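Local coordinates for protein beta-porphyranase A (Bacteroides plebeius, PDB 4AW7) that hydrolyses the sulfated red-seaweed polysaccharide porphyran at the (1->4) linkages between beta-D-galactopyranose and alpha-L-galactopyranose-6-sulfate, at residues A[249-254]-A[305-310]; A[293-298]-A[451-456]; A[358-363]-A[434-439]; A[474-479]-A[497-502]; A[539-542]-A[546-549]. One frame throughout, in Å; residues are numbered along the deposited sequence. Where two conformers were deposited one is given.

Contact 1: residues A[249-254]-A[305-310]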
# COMPACT_ATOMS: atom_id res chain seq x y z
N ALA A 249 -6.38 -0.88 8.89
CA ALA A 249 -6.64 0.20 9.86
C ALA A 249 -5.66 1.35 9.71
O ALA A 249 -6.04 2.51 9.87
CB ALA A 249 -6.60 -0.31 11.30
N VAL A 250 -4.39 1.05 9.47
CA VAL A 250 -3.37 2.08 9.30
C VAL A 250 -3.75 3.03 8.16
O VAL A 250 -3.71 4.26 8.31
CB VAL A 250 -1.99 1.42 9.05
CG1 VAL A 250 -1.00 2.43 8.46
CG2 VAL A 250 -1.46 0.83 10.37
N LEU A 251 -4.12 2.44 7.02
CA LEU A 251 -4.46 3.26 5.86
C LEU A 251 -5.83 3.89 5.98
O LEU A 251 -6.01 5.05 5.60
CB LEU A 251 -4.31 2.44 4.57
CG LEU A 251 -2.92 1.86 4.30
CD1 LEU A 251 -2.97 1.09 2.99
CD2 LEU A 251 -1.83 2.91 4.30
N ASP A 252 -6.79 3.18 6.56
CA ASP A 252 -8.09 3.78 6.81
C ASP A 252 -7.99 5.02 7.70
O ASP A 252 -8.74 5.96 7.50
CB ASP A 252 -9.06 2.79 7.47
CG ASP A 252 -9.74 1.85 6.50
OD1 ASP A 252 -9.30 1.72 5.33
OD2 ASP A 252 -10.77 1.23 6.89
N MET A 253 -7.07 5.03 8.67
CA MET A 253 -6.99 6.20 9.55
C MET A 253 -6.54 7.45 8.81
O MET A 253 -7.03 8.55 9.05
CB MET A 253 -6.12 5.96 10.75
CG MET A 253 -6.38 6.95 11.88
SD MET A 253 -5.62 6.38 13.44
CE MET A 253 -6.35 7.58 14.58
N VAL A 254 -5.56 7.25 7.93
CA VAL A 254 -5.07 8.37 7.08
C VAL A 254 -6.22 8.93 6.24
O VAL A 254 -6.42 10.13 6.18
CB VAL A 254 -3.85 7.95 6.24
CG1 VAL A 254 -3.44 9.04 5.27
CG2 VAL A 254 -2.70 7.53 7.13
N MET A 305 -4.84 -3.30 -4.05
CA MET A 305 -5.69 -3.35 -5.23
C MET A 305 -7.07 -2.76 -4.98
O MET A 305 -7.63 -2.05 -5.82
CB MET A 305 -5.81 -4.78 -5.76
CG MET A 305 -4.54 -5.21 -6.52
SD MET A 305 -4.68 -6.93 -7.01
CE MET A 305 -3.38 -7.03 -8.21
N GLU A 306 -7.61 -3.03 -3.79
CA GLU A 306 -8.92 -2.52 -3.38
C GLU A 306 -8.89 -1.03 -3.05
O GLU A 306 -9.96 -0.47 -2.76
CB GLU A 306 -9.43 -3.29 -2.18
CG GLU A 306 -9.94 -4.68 -2.54
CD GLU A 306 -11.20 -4.62 -3.40
OE1 GLU A 306 -12.20 -4.05 -2.94
OE2 GLU A 306 -11.21 -5.14 -4.53
N ARG A 307 -7.75 -0.37 -3.15
CA ARG A 307 -7.62 1.05 -2.93
C ARG A 307 -7.20 1.81 -4.20
O ARG A 307 -6.75 2.96 -4.13
CB ARG A 307 -6.63 1.35 -1.80
CG ARG A 307 -7.00 0.70 -0.49
CD ARG A 307 -6.10 1.18 0.60
NE ARG A 307 -6.34 0.45 1.85
CZ ARG A 307 -7.01 0.90 2.92
NH1 ARG A 307 -7.47 2.14 2.98
NH2 ARG A 307 -7.17 0.08 3.95
N GLN A 308 -7.29 1.17 -5.37
CA GLN A 308 -6.68 1.76 -6.57
C GLN A 308 -7.14 3.20 -6.84
O GLN A 308 -6.37 4.03 -7.31
CB GLN A 308 -6.94 0.89 -7.80
CG GLN A 308 -6.07 1.28 -8.98
CD GLN A 308 -6.44 0.53 -10.22
OE1 GLN A 308 -6.24 -0.69 -10.31
NE2 GLN A 308 -6.96 1.25 -11.22
N ASP A 309 -8.42 3.47 -6.59
CA ASP A 309 -9.00 4.78 -6.80
C ASP A 309 -8.49 5.84 -5.86
O ASP A 309 -8.73 7.03 -6.10
CB ASP A 309 -10.53 4.73 -6.74
CG ASP A 309 -11.10 4.14 -5.48
OD1 ASP A 309 -10.47 3.30 -4.83
OD2 ASP A 309 -12.25 4.50 -5.15
N ASN A 310 -7.82 5.43 -4.80
CA ASN A 310 -7.15 6.36 -3.88
C ASN A 310 -5.67 6.04 -3.67
O ASN A 310 -5.13 6.30 -2.59
CB ASN A 310 -7.87 6.43 -2.53
CG ASN A 310 -7.52 7.71 -1.78
OD1 ASN A 310 -7.42 8.78 -2.37
ND2 ASN A 310 -7.23 7.58 -0.45

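Contact 2: residues A[293-298]-A[451-456]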
# COMPACT_ATOMS: atom_id res chain seq x y z
N SER A 293 9.94 -12.58 2.02
CA SER A 293 9.17 -11.34 1.71
C SER A 293 8.11 -11.47 0.65
O SER A 293 7.16 -10.69 0.61
CB SER A 293 10.16 -10.22 1.28
OG SER A 293 10.98 -9.83 2.35
N VAL A 294 8.29 -12.40 -0.27
CA VAL A 294 7.35 -12.55 -1.38
C VAL A 294 5.93 -12.83 -0.88
O VAL A 294 4.97 -12.34 -1.45
CB VAL A 294 7.81 -13.61 -2.38
CG1 VAL A 294 6.70 -14.00 -3.35
CG2 VAL A 294 9.06 -13.08 -3.13
N SER A 295 5.79 -13.61 0.18
CA SER A 295 4.44 -13.86 0.68
C SER A 295 3.82 -12.55 1.15
O SER A 295 2.64 -12.32 0.94
CB SER A 295 4.37 -14.97 1.73
OG SER A 295 5.23 -14.70 2.76
N SER A 296 4.61 -11.67 1.77
CA SER A 296 4.15 -10.36 2.21
C SER A 296 3.75 -9.51 1.03
O SER A 296 2.74 -8.81 1.08
CB SER A 296 5.22 -9.61 3.01
OG SER A 296 5.53 -10.29 4.19
N PHE A 297 4.52 -9.53 -0.06
CA PHE A 297 4.12 -8.79 -1.25
C PHE A 297 2.69 -9.17 -1.62
O PHE A 297 1.83 -8.31 -1.87
CB PHE A 297 5.00 -9.03 -2.46
CG PHE A 297 6.47 -8.67 -2.30
CD1 PHE A 297 6.94 -7.71 -1.42
CD2 PHE A 297 7.38 -9.29 -3.12
CE1 PHE A 297 8.30 -7.44 -1.30
CE2 PHE A 297 8.71 -9.00 -3.02
CZ PHE A 297 9.18 -8.10 -2.10
N ASN A 298 2.41 -10.47 -1.72
CA ASN A 298 1.07 -10.92 -2.06
C ASN A 298 0.02 -10.51 -1.03
O ASN A 298 -1.07 -10.04 -1.37
CB ASN A 298 1.07 -12.42 -2.31
CG ASN A 298 1.56 -12.78 -3.71
OD1 ASN A 298 1.26 -12.09 -4.68
ND2 ASN A 298 2.33 -13.89 -3.80
N VAL A 451 -3.16 -22.99 0.95
CA VAL A 451 -2.43 -23.05 2.19
C VAL A 451 -1.92 -21.67 2.63
O VAL A 451 -1.86 -20.72 1.83
CB VAL A 451 -1.29 -24.09 2.16
CG1 VAL A 451 -1.85 -25.49 1.80
CG2 VAL A 451 -0.17 -23.71 1.28
N PRO A 452 -1.55 -21.51 3.89
CA PRO A 452 -0.99 -20.20 4.33
C PRO A 452 0.22 -19.82 3.48
O PRO A 452 1.03 -20.68 3.17
CB PRO A 452 -0.60 -20.44 5.78
CG PRO A 452 -1.55 -21.49 6.21
CD PRO A 452 -1.75 -22.40 5.05
N ASN A 453 0.32 -18.54 3.10
CA ASN A 453 1.41 -18.04 2.27
C ASN A 453 1.47 -18.60 0.87
O ASN A 453 2.51 -18.55 0.20
CB ASN A 453 2.74 -18.16 3.01
CG ASN A 453 2.75 -17.43 4.33
OD1 ASN A 453 2.23 -16.32 4.44
ND2 ASN A 453 3.23 -18.09 5.36
N GLN A 454 0.32 -19.09 0.40
CA GLN A 454 0.13 -19.46 -0.97
C GLN A 454 -0.84 -18.46 -1.61
O GLN A 454 -1.85 -18.09 -1.01
CB GLN A 454 -0.43 -20.89 -1.10
CG GLN A 454 -0.69 -21.32 -2.52
CD GLN A 454 -1.32 -22.72 -2.61
OE1 GLN A 454 -1.98 -23.16 -1.70
NE2 GLN A 454 -1.20 -23.35 -3.78
N THR A 455 -0.49 -18.03 -2.81
CA THR A 455 -1.33 -17.21 -3.66
C THR A 455 -1.53 -17.95 -4.98
O THR A 455 -0.55 -18.46 -5.55
CB THR A 455 -0.72 -15.83 -3.87
OG1 THR A 455 -0.37 -15.29 -2.59
CG2 THR A 455 -1.61 -14.90 -4.65
N ILE A 456 -2.75 -17.95 -5.47
CA ILE A 456 -3.12 -18.65 -6.70
C ILE A 456 -3.68 -17.63 -7.69
O ILE A 456 -4.49 -16.76 -7.32
CB ILE A 456 -4.19 -19.77 -6.39
CG1 ILE A 456 -3.56 -20.89 -5.53
CG2 ILE A 456 -4.83 -20.36 -7.65
CD1 ILE A 456 -4.56 -21.83 -4.84
O HOH W 1 2.50 -15.95 -1.64

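Contact 3: residues A[358-363]-A[434-439]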
# COMPACT_ATOMS: atom_id res chain seq x y z
N LYS A 358 12.71 -14.17 -6.28
CA LYS A 358 11.71 -13.10 -6.21
C LYS A 358 11.04 -12.86 -7.57
O LYS A 358 9.92 -12.33 -7.62
CB LYS A 358 12.30 -11.83 -5.65
CG LYS A 358 12.89 -11.98 -4.27
CD LYS A 358 13.66 -10.72 -3.89
CE LYS A 358 14.51 -10.91 -2.67
NZ LYS A 358 15.18 -9.64 -2.30
N LYS A 359 11.68 -13.26 -8.66
CA LYS A 359 11.07 -13.18 -9.96
C LYS A 359 9.69 -13.83 -10.00
O LYS A 359 8.85 -13.41 -10.79
CB LYS A 359 11.98 -13.84 -11.03
CG LYS A 359 12.04 -15.37 -10.95
CD LYS A 359 13.18 -15.99 -11.77
CE LYS A 359 13.10 -17.49 -11.72
NZ LYS A 359 14.28 -18.15 -12.39
N TYR A 360 9.47 -14.86 -9.18
CA TYR A 360 8.20 -15.60 -9.24
C TYR A 360 7.02 -14.76 -8.78
O TYR A 360 5.91 -15.03 -9.20
CB TYR A 360 8.26 -16.92 -8.47
CG TYR A 360 9.16 -17.94 -9.12
CD1 TYR A 360 8.90 -18.39 -10.41
CD2 TYR A 360 10.22 -18.52 -8.44
CE1 TYR A 360 9.70 -19.34 -11.04
CE2 TYR A 360 11.04 -19.49 -9.06
CZ TYR A 360 10.77 -19.87 -10.36
OH TYR A 360 11.58 -20.81 -10.95
N PHE A 361 7.24 -13.73 -7.96
CA PHE A 361 6.14 -12.82 -7.66
C PHE A 361 5.62 -12.18 -8.93
O PHE A 361 4.42 -12.10 -9.17
CB PHE A 361 6.61 -11.72 -6.69
CG PHE A 361 5.59 -10.64 -6.49
CD1 PHE A 361 4.42 -10.85 -5.78
CD2 PHE A 361 5.81 -9.38 -7.00
CE1 PHE A 361 3.48 -9.85 -5.64
CE2 PHE A 361 4.87 -8.36 -6.88
CZ PHE A 361 3.70 -8.60 -6.17
N PHE A 362 6.55 -11.73 -9.78
CA PHE A 362 6.18 -11.11 -11.04
C PHE A 362 5.68 -12.13 -12.07
O PHE A 362 4.78 -11.85 -12.85
CB PHE A 362 7.32 -10.24 -11.54
CG PHE A 362 7.68 -9.15 -10.55
CD1 PHE A 362 6.89 -8.04 -10.43
CD2 PHE A 362 8.79 -9.26 -9.75
CE1 PHE A 362 7.19 -7.05 -9.53
CE2 PHE A 362 9.11 -8.25 -8.85
CZ PHE A 362 8.31 -7.14 -8.76
N GLU A 363 6.23 -13.34 -12.06
CA GLU A 363 5.71 -14.40 -12.93
C GLU A 363 4.24 -14.68 -12.62
O GLU A 363 3.40 -14.78 -13.52
CB GLU A 363 6.53 -15.67 -12.78
CG GLU A 363 6.19 -16.71 -13.87
CD GLU A 363 6.70 -16.25 -15.25
OE1 GLU A 363 7.88 -16.01 -15.33
OE2 GLU A 363 5.95 -16.09 -16.25
N ILE A 434 10.52 -20.70 -2.17
CA ILE A 434 9.38 -20.55 -3.07
C ILE A 434 9.17 -21.79 -3.91
O ILE A 434 10.11 -22.28 -4.54
CB ILE A 434 9.56 -19.31 -3.99
CG1 ILE A 434 9.46 -18.05 -3.10
CG2 ILE A 434 8.50 -19.30 -5.10
CD1 ILE A 434 9.86 -16.76 -3.83
N GLU A 435 7.92 -22.25 -3.95
CA GLU A 435 7.49 -23.30 -4.89
C GLU A 435 6.47 -22.66 -5.84
O GLU A 435 5.36 -22.28 -5.42
CB GLU A 435 6.86 -24.51 -4.18
CG GLU A 435 6.41 -25.65 -5.10
CD GLU A 435 7.59 -26.41 -5.71
OE1 GLU A 435 8.73 -26.28 -5.20
OE2 GLU A 435 7.36 -27.13 -6.71
N TYR A 436 6.88 -22.49 -7.09
CA TYR A 436 6.05 -21.89 -8.12
C TYR A 436 5.72 -22.94 -9.15
O TYR A 436 6.62 -23.57 -9.72
CB TYR A 436 6.75 -20.70 -8.80
CG TYR A 436 5.84 -20.05 -9.81
CD1 TYR A 436 4.85 -19.18 -9.41
CD2 TYR A 436 5.92 -20.36 -11.15
CE1 TYR A 436 3.99 -18.64 -10.29
CE2 TYR A 436 5.06 -19.80 -12.08
CZ TYR A 436 4.08 -18.93 -11.63
OH TYR A 436 3.17 -18.37 -12.49
N THR A 437 4.43 -23.10 -9.44
CA THR A 437 3.95 -24.04 -10.46
C THR A 437 2.92 -23.39 -11.37
O THR A 437 2.19 -22.47 -10.97
CB THR A 437 3.37 -25.31 -9.81
OG1 THR A 437 2.23 -24.96 -9.01
CG2 THR A 437 4.41 -26.04 -8.93
N GLU A 438 2.86 -23.89 -12.61
CA GLU A 438 1.83 -23.54 -13.58
C GLU A 438 1.32 -24.87 -14.12
O GLU A 438 2.12 -25.70 -14.59
CB GLU A 438 2.40 -22.69 -14.70
CG GLU A 438 1.41 -22.18 -15.75
CD GLU A 438 2.03 -21.13 -16.66
OE1 GLU A 438 3.26 -21.00 -16.67
OE2 GLU A 438 1.30 -20.41 -17.36
N GLN A 439 0.01 -25.09 -14.01
CA GLN A 439 -0.64 -26.35 -14.41
C GLN A 439 -1.88 -26.08 -15.23
O GLN A 439 -2.71 -25.24 -14.90
CB GLN A 439 -1.05 -27.11 -13.15
CG GLN A 439 0.16 -27.47 -12.30
CD GLN A 439 -0.20 -27.92 -10.91
OE1 GLN A 439 -1.36 -27.85 -10.51
NE2 GLN A 439 0.81 -28.42 -10.15

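Contact 4: residues A[474-479]-A[497-502]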
# COMPACT_ATOMS: atom_id res chain seq x y z
N ASN A 474 -18.25 2.42 -3.50
CA ASN A 474 -17.95 3.73 -2.94
C ASN A 474 -17.71 3.59 -1.45
O ASN A 474 -18.30 2.74 -0.78
CB ASN A 474 -19.04 4.75 -3.25
CG ASN A 474 -18.87 5.34 -4.64
OD1 ASN A 474 -19.69 5.07 -5.53
ND2 ASN A 474 -17.81 6.10 -4.84
N LYS A 475 -16.85 4.45 -0.92
CA LYS A 475 -16.58 4.55 0.50
C LYS A 475 -17.10 5.88 1.00
O LYS A 475 -16.93 6.91 0.35
CB LYS A 475 -15.06 4.46 0.77
CG LYS A 475 -14.50 3.09 0.46
CD LYS A 475 -12.99 3.03 0.72
CE LYS A 475 -12.45 1.69 0.43
NZ LYS A 475 -11.04 1.60 0.82
N TYR A 476 -17.68 5.83 2.20
CA TYR A 476 -18.25 7.01 2.84
C TYR A 476 -17.62 7.14 4.22
O TYR A 476 -17.49 6.16 4.94
CB TYR A 476 -19.76 6.91 2.93
CG TYR A 476 -20.41 6.77 1.60
CD1 TYR A 476 -20.70 7.88 0.84
CD2 TYR A 476 -20.74 5.53 1.09
CE1 TYR A 476 -21.33 7.78 -0.38
CE2 TYR A 476 -21.33 5.42 -0.18
CZ TYR A 476 -21.65 6.54 -0.89
OH TYR A 476 -22.28 6.48 -2.12
N TYR A 477 -17.19 8.36 4.52
CA TYR A 477 -16.39 8.67 5.69
C TYR A 477 -17.23 9.50 6.66
O TYR A 477 -18.06 10.28 6.30
CB TYR A 477 -15.13 9.41 5.27
CG TYR A 477 -14.26 8.61 4.32
CD1 TYR A 477 -14.49 8.61 2.95
CD2 TYR A 477 -13.23 7.82 4.78
CE1 TYR A 477 -13.71 7.88 2.08
CE2 TYR A 477 -12.46 7.05 3.91
CZ TYR A 477 -12.70 7.10 2.57
OH TYR A 477 -11.97 6.36 1.68
N SER A 478 -16.93 9.34 7.93
CA SER A 478 -17.65 10.06 8.98
C SER A 478 -16.95 11.33 9.38
O SER A 478 -15.73 11.40 9.35
CB SER A 478 -17.82 9.13 10.16
OG SER A 478 -18.61 9.73 11.21
N SER A 479 -17.71 12.33 9.87
CA SER A 479 -17.13 13.51 10.48
C SER A 479 -16.51 13.18 11.82
O SER A 479 -15.77 14.00 12.35
CB SER A 479 -18.22 14.57 10.71
OG SER A 479 -19.24 14.07 11.58
N GLY A 497 -24.52 11.76 2.20
CA GLY A 497 -24.35 11.61 0.76
C GLY A 497 -24.38 10.19 0.24
O GLY A 497 -23.94 9.95 -0.87
N ILE A 498 -24.88 9.25 1.01
CA ILE A 498 -24.86 7.86 0.58
C ILE A 498 -25.84 7.59 -0.54
O ILE A 498 -27.01 7.94 -0.45
CB ILE A 498 -25.09 6.90 1.77
CG1 ILE A 498 -23.90 7.09 2.80
CG2 ILE A 498 -25.32 5.44 1.27
CD1 ILE A 498 -23.70 6.03 3.79
N GLU A 499 -25.36 7.02 -1.63
CA GLU A 499 -26.24 6.43 -2.64
C GLU A 499 -26.50 5.02 -2.33
O GLU A 499 -25.66 4.14 -2.54
CB GLU A 499 -25.64 6.47 -4.03
CG GLU A 499 -25.73 7.77 -4.68
CD GLU A 499 -25.62 7.65 -6.18
OE1 GLU A 499 -26.18 6.70 -6.80
OE2 GLU A 499 -24.98 8.55 -6.74
N SER A 500 -27.67 4.74 -1.78
CA SER A 500 -28.07 3.37 -1.49
C SER A 500 -28.67 2.72 -2.72
O SER A 500 -28.84 3.36 -3.74
CB SER A 500 -28.93 3.29 -0.26
OG SER A 500 -29.16 1.93 0.06
N GLY A 501 -28.95 1.43 -2.63
CA GLY A 501 -29.51 0.71 -3.76
C GLY A 501 -29.46 -0.76 -3.49
O GLY A 501 -29.65 -1.23 -2.35
N SER A 502 -29.24 -1.53 -4.56
CA SER A 502 -29.10 -2.97 -4.44
C SER A 502 -27.64 -3.34 -4.60
O SER A 502 -26.91 -2.64 -5.31
CB SER A 502 -29.93 -3.65 -5.50
OG SER A 502 -31.29 -3.34 -5.30
O HOH W 2 -22.96 4.07 -2.95

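Contact 5: residues A[539-542]-A[546-549]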
# COMPACT_ATOMS: atom_id res chain seq x y z
N TYR A 539 -4.26 -12.25 11.05
CA TYR A 539 -4.10 -12.89 12.34
C TYR A 539 -4.67 -12.10 13.50
O TYR A 539 -5.12 -10.97 13.37
CB TYR A 539 -2.65 -13.32 12.61
CG TYR A 539 -1.70 -12.32 13.22
CD1 TYR A 539 -1.65 -11.00 12.83
CD2 TYR A 539 -0.87 -12.71 14.25
CE1 TYR A 539 -0.74 -10.09 13.40
CE2 TYR A 539 0.02 -11.83 14.83
CZ TYR A 539 0.11 -10.53 14.39
OH TYR A 539 0.95 -9.64 14.97
N GLY A 540 -4.68 -12.77 14.67
CA GLY A 540 -5.33 -12.24 15.82
C GLY A 540 -4.58 -11.17 16.58
O GLY A 540 -5.13 -10.61 17.50
N GLN A 541 -3.31 -10.94 16.25
CA GLN A 541 -2.45 -9.98 16.92
C GLN A 541 -2.25 -10.35 18.39
O GLN A 541 -2.02 -9.48 19.22
CB GLN A 541 -2.95 -8.52 16.82
CG GLN A 541 -3.12 -8.05 15.37
CD GLN A 541 -3.55 -6.62 15.25
OE1 GLN A 541 -3.22 -5.80 16.11
NE2 GLN A 541 -4.17 -6.28 14.12
N SER A 542 -2.28 -11.65 18.69
CA SER A 542 -2.15 -12.09 20.09
C SER A 542 -0.78 -11.78 20.67
O SER A 542 -0.66 -11.74 21.89
CB SER A 542 -2.43 -13.59 20.22
OG SER A 542 -3.72 -13.91 19.77
N ILE A 546 -1.27 -4.20 21.97
CA ILE A 546 -2.41 -3.43 21.50
C ILE A 546 -2.87 -4.03 20.20
O ILE A 546 -2.08 -4.16 19.26
CB ILE A 546 -2.09 -1.93 21.29
CG1 ILE A 546 -1.40 -1.33 22.53
CG2 ILE A 546 -3.36 -1.20 20.86
CD1 ILE A 546 -0.60 -0.05 22.22
N PHE A 547 -4.15 -4.37 20.14
CA PHE A 547 -4.77 -4.72 18.88
C PHE A 547 -5.08 -3.44 18.14
O PHE A 547 -5.72 -2.55 18.67
CB PHE A 547 -6.09 -5.45 19.08
CG PHE A 547 -6.83 -5.79 17.79
CD1 PHE A 547 -6.50 -6.90 17.09
CD2 PHE A 547 -7.78 -4.92 17.27
CE1 PHE A 547 -7.14 -7.21 15.89
CE2 PHE A 547 -8.44 -5.24 16.07
CZ PHE A 547 -8.11 -6.37 15.41
N PHE A 548 -4.59 -3.31 16.91
CA PHE A 548 -4.98 -2.20 16.04
C PHE A 548 -5.33 -2.79 14.69
O PHE A 548 -4.46 -3.31 14.00
CB PHE A 548 -3.90 -1.13 15.92
CG PHE A 548 -4.35 0.05 15.10
CD1 PHE A 548 -5.50 0.75 15.42
CD2 PHE A 548 -3.60 0.49 14.02
CE1 PHE A 548 -5.92 1.80 14.68
CE2 PHE A 548 -4.00 1.62 13.28
CZ PHE A 548 -5.16 2.27 13.62
N GLY A 549 -6.62 -2.78 14.37
CA GLY A 549 -7.07 -3.48 13.18
C GLY A 549 -8.45 -3.02 12.76
O GLY A 549 -9.24 -2.56 13.58

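Contact 1: residues A[249-254]-A[305-310]
One face of the Arg307 guanidinium lies against Leu251, whose CB stands 3.5 Å above the plane and over its centre, while Asp252 OD1 sits at the edge. There NH1 and NH2 both reach the same carboxylate oxygen, each at 3.0 Å from Asp252 OD1, and both bonds are bent (N-H...O 141°), as expected when two donors of one group share a single acceptor. The carboxylate plane is turned 67° from the guanidinium, so this is no flat two-oxygen pairing: Asp252 OD2 is left to a salt bridge with Arg508. Leu251 CD1, 3.6 Å from Arg307 NE, extends the apolar cover toward the stem of the arginine, whose extended chain from CG to NE is what spans the distance to the helix. Further bonds to Glu248, Glu255 and Asn303 fix the group's rotation. A methionine in place of Arg307 would probably leave Asp252 OD1 and the two glutamates without the charge they share, with Arg508 still on the other aspartate oxygen. In the fold, the contact ties helix 245-262 to the turn that leads from helix 293-305 into strand 311-316, a loop between helix and strand in the alpha/beta catalytic barrel.

Contact 2: residues A[293-298]-A[451-456]
The side chains of Asn298 and Thr455 meet because each turns its first branch beside its own backbone N: Asn298 CG at chi1 -80° and Thr455 OG1 at chi1 -51°. The threonine hydroxyl thereby comes to the foot of the asparagine, with Thr455 OG1 3.2 Å from Asn298 CB. Although Asn298 ND2 is also near this hydroxyl, the angle between them is poor and no direct hydrogen bond forms. A water joins them instead. It accepts from Asn298 ND2 at 3.0 Å and donates both to Thr455 OG1 at 3.1 Å and to the backbone oxygen of Asn453, Asn453 O, at 3.2 Å, so one solvent molecule links the helix to two residues of the other segment. Asn298 OD1 takes a bond from Trp365, and Thr455 OG1, besides the water, is hydrogen-bonded to Asp398.

One helical turn earlier the approach is van der Waals in kind. Ser295 CB lies 3.7 Å from Asn453 OD1 and 3.8 Å from Asn453 CB, while its hydroxyl is engaged by Arg292 O and the Asn453 amide oxygen by His299. Asn453 has positive phi (65°), as the third position of the type II turn from Val451 to Gln454 requires; Val451 N closes that turn onto Gln454 OE1 at 2.9 Å in addition to the backbone bond. The contact thus packs helix 293-305 of the catalytic alpha/beta barrel against a beta turn and the start of strand 454-462, at the interface of barrel and beta-sandwich.

Contact 3: residues A[358-363]-A[434-439]
Ile434 opens the contact from the strand: its CG2 branch comes within 3.8 Å of Tyr360 CD2, while its neighbour Glu435 points its side chain away, as alternation along a strand demands. Tyr436, two residues on, gives the strand's largest share of the contact. The strand backbone puts its CB over one face of the Tyr360 ring, 3.8 Å from that ring's centroid, a CH-pi contact. CG anti to the backbone N (chi1 -177°) then sends the Tyr436 ring on past Tyr360 toward Glu363. The two rings are near parallel, their planes 13° apart, yet with centroids separated by 5.1 Å they barely overlap; the closest atoms are Tyr360 CD1 and Tyr436 CG at 3.5 Å. On the other face of Tyr360 lies the aliphatic Lys359 CE. Glu363 comes over a face of the Tyr436 ring at its phenol end, with Glu363 CG 3.7 Å from Tyr436 OH. Glu438 again faces the helix, but its carboxylate stays apart from that of Glu363. The short segments of helix and strand run 28° apart. No hydrogen bond crosses the interface, so the cohesion between helix 359-365 and strand 433-441 rests on dispersion between aromatic and aliphatic carbons at a partly exposed surface, with two acidic groups bordering it.

Contact 4: residues A[474-479]-A[497-502]
Tyr476 and Ile498 form the tight part: Ile498 CG1 lies over one face of the tyrosine ring, 3.8 Å from its centroid and 15° off the normal, a CH-pi contact, and Ile498 CA follows along the same ring at 3.7 Å from Tyr476 CE1. Tyr476 CG sits beside the backbone N (chi1 -59°), which lays the ring across the corner where the chain turns at Gly497. The other end is polar and wetter. Glu499 N donates to Tyr476 OH at 3.2 Å, long but nearly straight (169°), and a water at the ring's edge, 2.6 Å from Tyr476 OH, donates to Glu499 O. Glu499 is exposed, and its side chain meets the hydroxyl only through CB. A leucine in place of Tyr476 would probably leave Glu499 N without its acceptor and the water without one of its anchors. Gly497 and Ile498 both face Gly563 in a G1 beta bulge, Gly497 with positive phi. The tyrosine bridges strand 469-484, paired with strand 577-589, to the end of strand 491-498 in the sheet it shares with strand 563-570, while Val585 and Leu583 of strand 577-589 touch Tyr476 and Ile498 respectively.

Contact 5: residues A[539-542]-A[546-549]
Gln541 and Phe548 are joined by two hydrogen bonds that use both ends of one side-chain amide. Phe548 N donates to Gln541 OE1 at 3.0 Å (N-H...O 157°), tilted somewhat from the carbonyl plane, and Gln541 NE2 donates back to Phe548 O at 3.0 Å (164°). The latter oxygen is approached from well above its own carbonyl plane, although it lies close to the plane of the glutamine amide. Each acceptor has a second donor: Arg544 NE reaches Gln541 OE1, and Asn246 of helix 245-262 reaches Phe548 O. The chain of Gln541 is extended beyond CG, which carries the amide across the loop to the strand while its CD lies 3.5 Å from Phe547 CD1, the amide and ring planes only 21° apart. Phe547 is held in turn by Lys519 (cation-pi) and Trp536 (edge-to-face). At Gln541 N the backbone lies over the centre of the Tyr539 ring, 3.5 Å above it. By binding N-H and C=O of a single residue, the buried glutamine gives Phe548 the partners that an adjoining strand would otherwise supply, at the outermost strand of its sheet, close to the loop whose residues Trp536 and Gly538 bind calcium.

Contacts 1, 2 and 5 are buried, contact 4 is partly so, and contact 3 lies at the surface. Charge dominates contact 1, a single bridging water between polar side chains contact 2, amide-to-backbone bonds contact 5, whereas contact 3 has carbon packing alone and contact 4 mixes a ring face with a hydroxyl. Contacts 2 and 3 reach the same sheet and touch each other, Val294 CG2 lying 3.8 Å from Ile434 CD1. Contacts 4 and 5 share another sheet, though well apart. Helix 245-262 of contact 1 packs on strand 546-555 of contact 5, with Ala249 CB 3.8 Å from Phe548 CZ. Contact 2 uses the first turns of helix 293-305, contact 1 the turn following its end.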